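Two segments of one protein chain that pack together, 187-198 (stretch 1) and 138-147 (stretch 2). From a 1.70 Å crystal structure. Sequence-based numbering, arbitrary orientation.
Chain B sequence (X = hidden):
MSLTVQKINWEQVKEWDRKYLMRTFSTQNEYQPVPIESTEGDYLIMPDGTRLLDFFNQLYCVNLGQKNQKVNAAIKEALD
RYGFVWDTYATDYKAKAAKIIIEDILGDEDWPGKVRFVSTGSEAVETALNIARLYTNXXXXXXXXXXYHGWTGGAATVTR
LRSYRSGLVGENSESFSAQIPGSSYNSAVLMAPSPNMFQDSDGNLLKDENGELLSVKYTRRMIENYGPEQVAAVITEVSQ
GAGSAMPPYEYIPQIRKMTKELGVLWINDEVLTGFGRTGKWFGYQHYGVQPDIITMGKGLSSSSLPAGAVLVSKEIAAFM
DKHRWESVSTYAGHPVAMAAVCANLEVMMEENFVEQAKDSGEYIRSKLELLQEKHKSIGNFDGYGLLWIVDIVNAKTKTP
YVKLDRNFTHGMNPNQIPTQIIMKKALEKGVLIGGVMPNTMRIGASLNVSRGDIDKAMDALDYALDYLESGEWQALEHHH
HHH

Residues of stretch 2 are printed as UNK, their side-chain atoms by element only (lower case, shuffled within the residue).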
# COMPACT_ATOMS: atom_id res chain seq x y z
N SER B 187 2.48 -2.76 -2.07
CA SER B 187 2.94 -3.73 -3.11
C SER B 187 2.12 -3.58 -4.38
O SER B 187 0.91 -3.44 -4.33
CB SER B 187 3.01 -5.19 -2.62
OG SER B 187 1.78 -5.67 -2.11
N ALA B 188 2.78 -3.56 -5.53
CA ALA B 188 2.06 -3.40 -6.78
C ALA B 188 2.22 -4.69 -7.61
O ALA B 188 2.92 -4.68 -8.60
CB ALA B 188 2.64 -2.20 -7.49
N VAL B 189 1.65 -5.79 -7.14
CA VAL B 189 1.91 -7.12 -7.70
C VAL B 189 0.60 -7.87 -7.85
O VAL B 189 -0.26 -7.87 -6.94
CB VAL B 189 2.90 -7.95 -6.83
CG1 VAL B 189 3.01 -9.41 -7.31
CG2 VAL B 189 4.26 -7.27 -6.76
N LEU B 190 0.46 -8.51 -9.00
CA LEU B 190 -0.64 -9.43 -9.23
C LEU B 190 -0.11 -10.85 -9.31
O LEU B 190 0.90 -11.10 -9.97
CB LEU B 190 -1.33 -9.08 -10.54
CG LEU B 190 -1.84 -7.67 -10.74
CD1 LEU B 190 -2.46 -7.59 -12.13
CD2 LEU B 190 -2.84 -7.30 -9.64
N MET B 191 -0.80 -11.78 -8.65
CA MET B 191 -0.41 -13.19 -8.72
C MET B 191 -1.24 -13.95 -9.77
O MET B 191 -2.43 -14.18 -9.58
CB MET B 191 -0.53 -13.89 -7.35
CG MET B 191 -0.19 -15.38 -7.43
SD MET B 191 -0.33 -16.23 -5.85
CE MET B 191 -2.08 -16.64 -5.84
N ALA B 192 -0.57 -14.34 -10.85
CA ALA B 192 -1.19 -15.14 -11.93
C ALA B 192 -1.06 -16.61 -11.65
O ALA B 192 -0.30 -17.02 -10.75
CB ALA B 192 -0.55 -14.79 -13.27
N PRO B 193 -1.79 -17.45 -12.41
CA PRO B 193 -1.69 -18.89 -12.12
C PRO B 193 -0.31 -19.47 -12.42
O PRO B 193 0.41 -18.99 -13.29
CB PRO B 193 -2.75 -19.53 -13.03
CG PRO B 193 -3.31 -18.44 -13.89
CD PRO B 193 -2.88 -17.11 -13.36
N SER B 194 0.06 -20.50 -11.68
CA SER B 194 1.27 -21.23 -12.03
C SER B 194 1.05 -21.92 -13.39
O SER B 194 -0.10 -22.22 -13.77
CB SER B 194 1.58 -22.25 -10.94
OG SER B 194 0.60 -23.26 -10.89
N PRO B 195 2.14 -22.19 -14.12
CA PRO B 195 2.01 -22.90 -15.40
C PRO B 195 1.36 -24.28 -15.29
O PRO B 195 0.83 -24.78 -16.28
CB PRO B 195 3.47 -23.08 -15.85
CG PRO B 195 4.19 -21.96 -15.21
CD PRO B 195 3.55 -21.81 -13.86
N ASN B 196 1.41 -24.89 -14.11
CA ASN B 196 0.92 -26.26 -13.90
C ASN B 196 -0.47 -26.34 -13.26
O ASN B 196 -0.90 -27.41 -12.85
CB ASN B 196 1.91 -27.06 -13.05
CG ASN B 196 3.07 -27.62 -13.86
OD1 ASN B 196 3.12 -27.51 -15.09
ND2 ASN B 196 4.02 -28.23 -13.17
N MET B 197 -1.14 -25.20 -13.16
CA MET B 197 -2.33 -25.08 -12.31
C MET B 197 -3.57 -25.82 -12.83
O MET B 197 -4.33 -26.38 -12.04
CB MET B 197 -2.67 -23.60 -12.07
CG MET B 197 -3.51 -23.35 -10.83
SD MET B 197 -3.30 -21.68 -10.18
CE MET B 197 -4.37 -21.77 -8.74
N PHE B 198 -3.76 -25.82 -14.15
CA PHE B 198 -4.93 -26.47 -14.76
C PHE B 198 -4.56 -27.74 -15.52
O PHE B 198 -4.23 -27.69 -16.70
CB PHE B 198 -5.65 -25.49 -15.68
CG PHE B 198 -5.96 -24.17 -15.02
CD1 PHE B 198 -6.92 -24.09 -14.02
CD2 PHE B 198 -5.25 -23.03 -15.39
CE1 PHE B 198 -7.19 -22.87 -13.41
CE2 PHE B 198 -5.52 -21.81 -14.78
CZ PHE B 198 -6.49 -21.73 -13.79
N UNK B 138 5.24 2.41 -15.30
CA UNK B 138 4.04 1.68 -14.86
C UNK B 138 4.34 0.91 -13.58
O UNK B 138 5.47 0.44 -13.42
c UNK B 138 2.91 0.08 -18.19
n UNK B 138 2.86 0.54 -19.58
c UNK B 138 2.93 -0.30 -20.62
c UNK B 138 3.22 1.24 -17.27
n UNK B 138 3.07 -1.60 -20.42
n UNK B 138 2.89 0.20 -21.87
c UNK B 138 3.59 0.65 -15.91
N UNK B 139 3.34 0.75 -12.70
CA UNK B 139 3.61 0.16 -11.37
C UNK B 139 3.47 -1.36 -11.24
O UNK B 139 4.18 -1.95 -10.43
c UNK B 139 2.05 1.49 -12.72
c UNK B 139 2.54 0.82 -10.48
c UNK B 139 1.38 1.05 -11.42
N UNK B 140 2.53 -1.98 -11.93
CA UNK B 140 2.19 -3.35 -11.60
C UNK B 140 3.15 -4.37 -12.21
O UNK B 140 3.57 -4.24 -13.36
c UNK B 140 -0.37 -2.91 -11.30
c UNK B 140 -1.71 -3.43 -11.79
c UNK B 140 -0.27 -3.12 -9.78
c UNK B 140 0.75 -3.67 -12.02
N UNK B 141 3.50 -5.37 -11.42
CA UNK B 141 4.27 -6.49 -11.96
C UNK B 141 3.46 -7.76 -11.68
O UNK B 141 2.87 -7.94 -10.59
c UNK B 141 6.54 -5.36 -11.70
c UNK B 141 5.69 -6.59 -11.33
c UNK B 141 6.37 -7.89 -11.77
N UNK B 142 3.42 -8.64 -12.68
CA UNK B 142 2.70 -9.91 -12.59
C UNK B 142 3.70 -11.02 -12.33
O UNK B 142 4.68 -11.18 -13.09
c UNK B 142 0.99 -9.07 -14.22
c UNK B 142 1.95 -10.19 -13.92
c UNK B 142 1.24 -11.54 -13.85
N UNK B 143 3.44 -11.77 -11.26
CA UNK B 143 4.20 -12.97 -10.94
C UNK B 143 3.27 -14.19 -10.99
O UNK B 143 2.10 -14.08 -11.42
c UNK B 143 3.74 -12.88 -8.44
o UNK B 143 5.83 -13.83 -9.36
c UNK B 143 4.83 -12.81 -9.55
N UNK B 144 3.76 -15.37 -10.60
CA UNK B 144 2.92 -16.58 -10.58
C UNK B 144 2.91 -17.23 -9.21
O UNK B 144 3.91 -17.18 -8.49
c UNK B 144 4.55 -16.46 -13.58
n UNK B 144 5.75 -17.23 -13.20
c UNK B 144 6.17 -18.34 -13.81
n UNK B 144 5.50 -18.83 -14.86
c UNK B 144 3.37 -17.62 -11.63
n UNK B 144 7.25 -18.98 -13.36
c UNK B 144 3.28 -17.16 -13.09
N UNK B 145 1.80 -17.88 -8.88
CA UNK B 145 1.73 -18.77 -7.73
C UNK B 145 2.96 -19.70 -7.72
O UNK B 145 3.32 -20.25 -8.76
c UNK B 145 0.22 -20.35 -6.44
o UNK B 145 -1.25 -21.92 -7.51
o UNK B 145 -1.32 -21.76 -5.32
c UNK B 145 -0.86 -21.42 -6.43
c UNK B 145 0.44 -19.62 -7.76
N UNK B 146 3.56 -19.85 -6.54
CA UNK B 146 4.74 -20.68 -6.27
C UNK B 146 6.08 -20.16 -6.80
O UNK B 146 7.10 -20.85 -6.64
n UNK B 146 2.75 -22.62 -5.02
c UNK B 146 1.61 -23.29 -4.92
n UNK B 146 1.37 -23.86 -6.09
c UNK B 146 3.26 -22.76 -6.29
c UNK B 146 4.56 -22.14 -6.72
c UNK B 146 2.39 -23.54 -6.96
N UNK B 147 6.10 -18.96 -7.40
CA UNK B 147 7.38 -18.39 -7.83
C UNK B 147 8.19 -18.01 -6.60
O UNK B 147 7.64 -17.54 -5.61
o UNK B 147 6.87 -18.56 -10.55
c UNK B 147 7.20 -17.12 -8.67
o UNK B 147 7.23 -16.43 -10.94
c UNK B 147 7.07 -17.40 -10.15

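Position 138 carries three carbons in a row, a nitrogen, then a carbon bearing two more nitrogens, a guanidinium. It touches nothing on stretch 1 and finds its partners elsewhere in the structure: R138.

Position 139 has three carbons that close a ring onto the backbone nitrogen, which makes it P139. Its backbone O lies 3.3 Å from CB of A188, so the contact begins before the strand does.

Position 140 has four carbons forked at the second, the pattern of leucine, L140. The CA-to-CB bond points sideways, but the end comes nearer, placing CD2 3.8 Å from CB of A188 and CD1 4.2 Å from CD1 of L190.

Position 141 shows one carbon carrying two others, branched at CB: V141. Its N donates to O of A188 at 3.0 Å, and its O accepts from N of L190 at 2.9 Å, so one residue reaches two partners flanking V189, as parallel pairing requires.

Position 142 repeats the three-carbon fork and is V142, with its side chain on the same sheet face as those of L190 and A192. CG1 packs 3.8 Å from CB of A192, and CG2 lies 4.3 Å from CD1 of L190.

Position 143 again branches at CB, but into one oxygen and one carbon, hence T143. The methyl CG2 meets CG1 of V189 at 3.7 Å, while the hydroxyl is hydrogen-bonded elsewhere in the structure. The backbone N donates to O of L190 at 2.9 Å, and the backbone O accepts from N of A192 at 2.7 Å.

Position 144 has three carbons, a nitrogen and a carbon with two further nitrogens, a second guanidinium: R144. CG sits 3.4 Å from O of P193, and NH1 lies 3.4 Å from CG of P195.

Position 145 has three carbons, the third carrying two oxygens, so it is E145. Its N donates to O of A192 at 2.9 Å, the last rung of the ladder. CB lies 4.0 Å from SD of M191, and OE1 lies 3.4 Å from CE of M197.

Position 146 bears one carbon and a five-membered ring of three carbons and two nitrogens, an imidazole: H146. Its CD2 is 4.3 Å from CB of S194. A positive phi of 73° suits its place in the type II turn.

Position 147 has two carbons, the second with two oxygens: D147. It makes no contact with stretch 1, but its OD2 forms a salt bridge with NE of R144 at 2.8 Å, pinning the arm, and its N closes the turn onto O of R144 at 3.0 Å.

The contact works through a parallel ladder of five backbone hydrogen bonds, extended beyond the strands by E145. Side chains alternate: L190 and A192 pack with V142 on one face, while V189 meets T143 on the other. The rule is backbone for register, apolar side chains for close packing, and a salt-bridged turn at the end.

Stretch 2 138-147: RPLVVTREHD
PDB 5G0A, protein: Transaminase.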